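Local coordinates for protein formate-dependent phosphoribosylglycinamide formyltransferase (Mycobacterium tuberculosis H37Rv, PDB 6KHR) that belongs to the ATP-grasp superfamily of enzymes and is built around an ATP-grasp domain, at residues A[258-262]-A[399-403]; A[370-374]-A[409-413]. All coordinates share one frame. Numbering follows the deposited sequence.

Contact 1 of 2, residues A[258-262]-A[399-403]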
loop_
_atom_site.group_PDB
_atom_site.type_symbol
_atom_site.label_atom_id
_atom_site.label_comp_id
_atom_site.label_asym_id
_atom_site.label_seq_id
_atom_site.Cartn_x
_atom_site.Cartn_y
_atom_site.Cartn_z
ATOM N N GLU A 258 -3.647 -11.145 16.056
ATOM C CA GLU A 258 -4.246 -9.822 16.187
ATOM C C GLU A 258 -3.163 -8.809 16.534
ATOM O O GLU A 258 -2.299 -9.075 17.361
ATOM C CB GLU A 258 -5.340 -9.791 17.259
ATOM C CG GLU A 258 -6.023 -8.422 17.398
ATOM C CD GLU A 258 -6.994 -8.307 18.591
ATOM O OE1 GLU A 258 -7.046 -9.224 19.439
ATOM O OE2 GLU A 258 -7.712 -7.285 18.685
ATOM N N SER A 259 -3.196 -7.656 15.884
ATOM C CA SER A 259 -2.298 -6.568 16.230
ATOM C C SER A 259 -3.087 -5.269 16.199
ATOM O O SER A 259 -4.220 -5.216 15.704
ATOM C CB SER A 259 -1.087 -6.495 15.284
ATOM O OG SER A 259 -1.462 -6.047 13.991
ATOM N N TRP A 260 -2.469 -4.210 16.717
ATOM C CA TRP A 260 -3.114 -2.912 16.834
ATOM C C TRP A 260 -2.034 -1.881 17.169
ATOM O O TRP A 260 -0.987 -2.223 17.733
ATOM C CB TRP A 260 -4.249 -2.934 17.898
ATOM C CG TRP A 260 -3.778 -3.322 19.302
ATOM C CD1 TRP A 260 -3.279 -2.477 20.263
ATOM C CD2 TRP A 260 -3.737 -4.646 19.881
ATOM N NE1 TRP A 260 -2.944 -3.183 21.398
ATOM C CE2 TRP A 260 -3.203 -4.513 21.196
ATOM C CE3 TRP A 260 -4.082 -5.928 19.422
ATOM C CZ2 TRP A 260 -3.015 -5.613 22.055
ATOM C CZ3 TRP A 260 -3.897 -7.037 20.292
ATOM C CH2 TRP A 260 -3.378 -6.858 21.589
ATOM N N GLN A 261 -2.310 -0.620 16.822
ATOM C CA GLN A 261 -1.348 0.478 16.876
ATOM C C GLN A 261 -2.132 1.769 17.055
ATOM O O GLN A 261 -3.074 2.008 16.289
ATOM C CB GLN A 261 -0.509 0.561 15.601
ATOM C CG GLN A 261 0.630 1.530 15.676
ATOM C CD GLN A 261 1.312 1.754 14.326
ATOM O OE1 GLN A 261 0.650 1.921 13.296
ATOM N NE2 GLN A 261 2.645 1.761 14.330
ATOM N N PRO A 262 -1.783 2.612 18.030
ATOM C CA PRO A 262 -0.703 2.421 18.993
ATOM C C PRO A 262 -1.124 1.681 20.262
ATOM O O PRO A 262 -2.258 1.809 20.691
ATOM C CB PRO A 262 -0.301 3.858 19.334
ATOM C CG PRO A 262 -1.578 4.657 19.204
ATOM C CD PRO A 262 -2.482 3.892 18.248
ATOM N N VAL A 399 -8.423 2.758 19.300
ATOM C CA VAL A 399 -7.922 1.402 19.093
ATOM C C VAL A 399 -9.015 0.395 19.395
ATOM O O VAL A 399 -9.163 -0.613 18.692
ATOM C CB VAL A 399 -6.664 1.152 19.951
ATOM C CG1 VAL A 399 -6.265 -0.305 19.896
ATOM C CG2 VAL A 399 -5.535 2.016 19.460
ATOM N N ALA A 400 -9.818 0.676 20.419
ATOM C CA ALA A 400 -10.847 -0.264 20.840
ATOM C C ALA A 400 -11.871 -0.482 19.735
ATOM O O ALA A 400 -12.245 -1.626 19.441
ATOM C CB ALA A 400 -11.516 0.246 22.114
ATOM N N ILE A 401 -12.331 0.605 19.098
ATOM C CA ILE A 401 -13.215 0.445 17.953
ATOM C C ILE A 401 -12.470 -0.236 16.814
ATOM O O ILE A 401 -13.011 -1.115 16.133
ATOM C CB ILE A 401 -13.799 1.804 17.525
ATOM C CG1 ILE A 401 -14.617 2.425 18.650
ATOM C CG2 ILE A 401 -14.662 1.666 16.269
ATOM C CD1 ILE A 401 -14.647 3.931 18.561
ATOM N N ALA A 402 -11.201 0.123 16.617
ATOM C CA ALA A 402 -10.466 -0.455 15.505
ATOM C C ALA A 402 -10.296 -1.966 15.673
ATOM O O ALA A 402 -10.378 -2.715 14.689
ATOM C CB ALA A 402 -9.138 0.273 15.356
ATOM N N ARG A 403 -10.130 -2.440 16.907
ATOM C CA ARG A 403 -10.045 -3.886 17.108
ATOM C C ARG A 403 -11.398 -4.560 16.919
ATOM O O ARG A 403 -11.474 -5.653 16.342
ATOM C CB ARG A 403 -9.473 -4.205 18.487
ATOM C CG ARG A 403 -8.023 -3.828 18.613
ATOM C CD ARG A 403 -7.514 -4.038 19.994
ATOM N NE ARG A 403 -7.531 -5.454 20.341
ATOM C CZ ARG A 403 -7.164 -5.932 21.526
ATOM N NH1 ARG A 403 -6.752 -5.110 22.481
ATOM N NH2 ARG A 403 -7.215 -7.230 21.757
HETATM O O HOH W 1 -9.060 -7.288 16.000
#
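A strand of the ATP-grasp region meets the first turn of the C-terminal helix through an arginine that is both salt-bridged and stacked. Strand 256-261 belongs to the large antiparallel sheet; the axes of 258-261 and 399-403 pass 8.9 Å apart at 149°. Glu-258 and Trp-260 direct their CA-to-CB bonds toward the helix, whereas those of Ser-259 and Gln-261 point away: Ser-259 OG hydrogen-bonds to the backbone O of Ser-313, and the Gln-261 amide to Ser-320, Gln-321 and the backbone O of Ala-245. Arg-403 suits the gap because its long side chain can serve both strand residues. Its NE donates a very short hydrogen bond to Glu-258 OE2 (2.5 Å), and its NH2 a weak one to Glu-258 OE1 (3.1 Å), so the carboxylate takes the guanidinium edge-on in a bidentate salt bridge. Glu-258 also pairs with Arg-250, whose guanidinium lies close to that of Arg-403; one carboxylate shared by two arginines balances only part of their charge. With its edge engaged, the guanidinium lays one face on the Trp-260 ring, planes 3° apart, a cation-pi stack in which Arg-403 CZ sits 3.7 Å from the centroid of the six-membered ring. Trp-260 NE1 hydrogen-bonds to Gln-263 OE1. One turn earlier on the helix, short, branched Val-399 fits beside the ring, CG1 3.7 Å from Trp-260 CD1 and CG2 3.8 Å from CD of the cis-proline Pro-262. A water completes the polar edge, donating to Glu-258 OE2 at 3.0 Å and to the backbone O of Arg-403 at 2.9 Å.

Contact 2 of 2, residues A[370-374]-A[409-413]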
loop_
_atom_site.group_PDB
_atom_site.type_symbol
_atom_site.label_atom_id
_atom_site.label_comp_id
_atom_site.label_asym_id
_atom_site.label_seq_id
_atom_site.Cartn_x
_atom_site.Cartn_y
_atom_site.Cartn_z
ATOM N N ALA A 370 -18.558 -13.457 1.020
ATOM C CA ALA A 370 -17.887 -13.080 2.257
ATOM C C ALA A 370 -17.254 -11.695 2.144
ATOM O O ALA A 370 -17.322 -10.899 3.086
ATOM C CB ALA A 370 -16.848 -14.137 2.624
ATOM N N LEU A 371 -16.683 -11.376 0.983
ATOM C CA LEU A 371 -16.042 -10.080 0.781
ATOM C C LEU A 371 -17.030 -8.928 0.931
ATOM O O LEU A 371 -16.765 -7.960 1.653
ATOM C CB LEU A 371 -15.392 -10.042 -0.596
ATOM C CG LEU A 371 -13.923 -9.664 -0.566
ATOM C CD1 LEU A 371 -13.574 -8.993 -1.872
ATOM C CD2 LEU A 371 -13.615 -8.797 0.655
ATOM N N THR A 372 -18.153 -8.993 0.219
ATOM C CA THR A 372 -19.191 -7.976 0.352
ATOM C C THR A 372 -19.518 -7.690 1.812
ATOM O O THR A 372 -19.660 -6.529 2.211
ATOM C CB THR A 372 -20.453 -8.413 -0.398
ATOM O OG1 THR A 372 -20.366 -7.981 -1.758
ATOM C CG2 THR A 372 -21.693 -7.808 0.229
ATOM N N GLY A 373 -19.641 -8.740 2.622
ATOM C CA GLY A 373 -19.983 -8.537 4.015
ATOM C C GLY A 373 -18.852 -7.908 4.790
ATOM O O GLY A 373 -19.065 -6.982 5.572
ATOM N N ALA A 374 -17.631 -8.389 4.562
ATOM C CA ALA A 374 -16.492 -7.894 5.312
ATOM C C ALA A 374 -16.292 -6.390 5.114
ATOM O O ALA A 374 -16.045 -5.666 6.084
ATOM C CB ALA A 374 -15.244 -8.684 4.913
ATOM N N VAL A 409 -14.593 -7.706 10.523
ATOM C CA VAL A 409 -14.110 -7.990 9.171
ATOM C C VAL A 409 -13.624 -9.431 9.058
ATOM O O VAL A 409 -13.980 -10.158 8.119
ATOM C CB VAL A 409 -12.990 -7.008 8.779
ATOM C CG1 VAL A 409 -12.427 -7.405 7.433
ATOM C CG2 VAL A 409 -13.515 -5.579 8.747
ATOM N N ALA A 410 -12.794 -9.860 10.020
ATOM C CA ALA A 410 -12.255 -11.218 9.986
ATOM C C ALA A 410 -13.359 -12.250 10.147
ATOM O O ALA A 410 -13.365 -13.281 9.465
ATOM C CB ALA A 410 -11.200 -11.398 11.077
ATOM N N SER A 411 -14.310 -11.989 11.039
ATOM C CA SER A 411 -15.386 -12.941 11.243
ATOM C C SER A 411 -16.214 -13.120 9.970
ATOM O O SER A 411 -16.489 -14.253 9.560
ATOM C CB SER A 411 -16.257 -12.497 12.406
ATOM O OG SER A 411 -17.353 -13.374 12.546
ATOM N N ARG A 412 -16.592 -12.008 9.308
ATOM C CA ARG A 412 -17.380 -12.098 8.070
ATOM C C ARG A 412 -16.603 -12.741 6.934
ATOM O O ARG A 412 -17.196 -13.077 5.906
ATOM C CB ARG A 412 -17.849 -10.718 7.575
ATOM C CG ARG A 412 -18.225 -9.723 8.650
ATOM C CD ARG A 412 -19.695 -9.522 8.810
ATOM N NE ARG A 412 -20.117 -8.224 8.296
ATOM C CZ ARG A 412 -20.528 -7.210 9.052
ATOM N NH1 ARG A 412 -20.903 -6.069 8.487
ATOM N NH2 ARG A 412 -20.574 -7.337 10.369
ATOM N N LEU A 413 -15.296 -12.897 7.093
ATOM C CA LEU A 413 -14.386 -13.366 6.063
ATOM C C LEU A 413 -14.012 -14.830 6.222
ATOM O O LEU A 413 -14.002 -15.567 5.238
ATOM C CB LEU A 413 -13.110 -12.532 6.102
ATOM C CG LEU A 413 -12.753 -11.615 4.950
ATOM C CD1 LEU A 413 -11.252 -11.367 5.037
ATOM C CD2 LEU A 413 -13.147 -12.200 3.596
#
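Two nearly antiparallel helices, 368-374 and the C-terminal end of 399-413, pack closely, their short axes 8.1 Å apart at 163°. Ala-370 and Ala-374, with their short side chains, let the helices come this close. Ala-374 is the principal bump: its CB enters a hollow formed by Val-409, Arg-412 and Leu-413, lying 4.0 Å from Val-409 CG1, 4.2 Å from Arg-412 CB and 3.8 Å from Leu-413 CG. The backbones approach most closely here, with the CA atoms of Ala-374 and Val-409 4.5 Å apart. A turn earlier, Ala-370 CB rests 3.5 Å from the backbone O of Arg-412, and the end of Leu-413 swings in beside it, CD2 to CB 4.3 Å. The backbone O of Gly-373 faces Arg-412, whose NE donates to it at 3.2 Å. Behind the seam, Val-409 and Leu-413 also rest on strand 380-384. Apart from that one hydrogen bond the contact is apolar, which implies that close fit, rather than charge pairing, joins the helices.

Helix 399-413 serves both contacts, one near each end: its first turn meets sheet strand 256-261 in contact 1, and its last residues meet helix 368-374 in contact 2. The contact centres lie about 18 Å apart and the nearest atoms about 7 Å. Each contact is partly buried, yet contact 2 lies farther out, its centre about 27 Å from the chain's centre against about 18 Å. The buried areas are similar, but the chemistry is not. Against the sheet, long polar and aromatic side chains bridge a wider gap by charge and stacking; between helices, alanines permit close apolar packing, with one hydrogen bond to a backbone carbonyl. Leu-371 and Thr-372 also touch the second subunit.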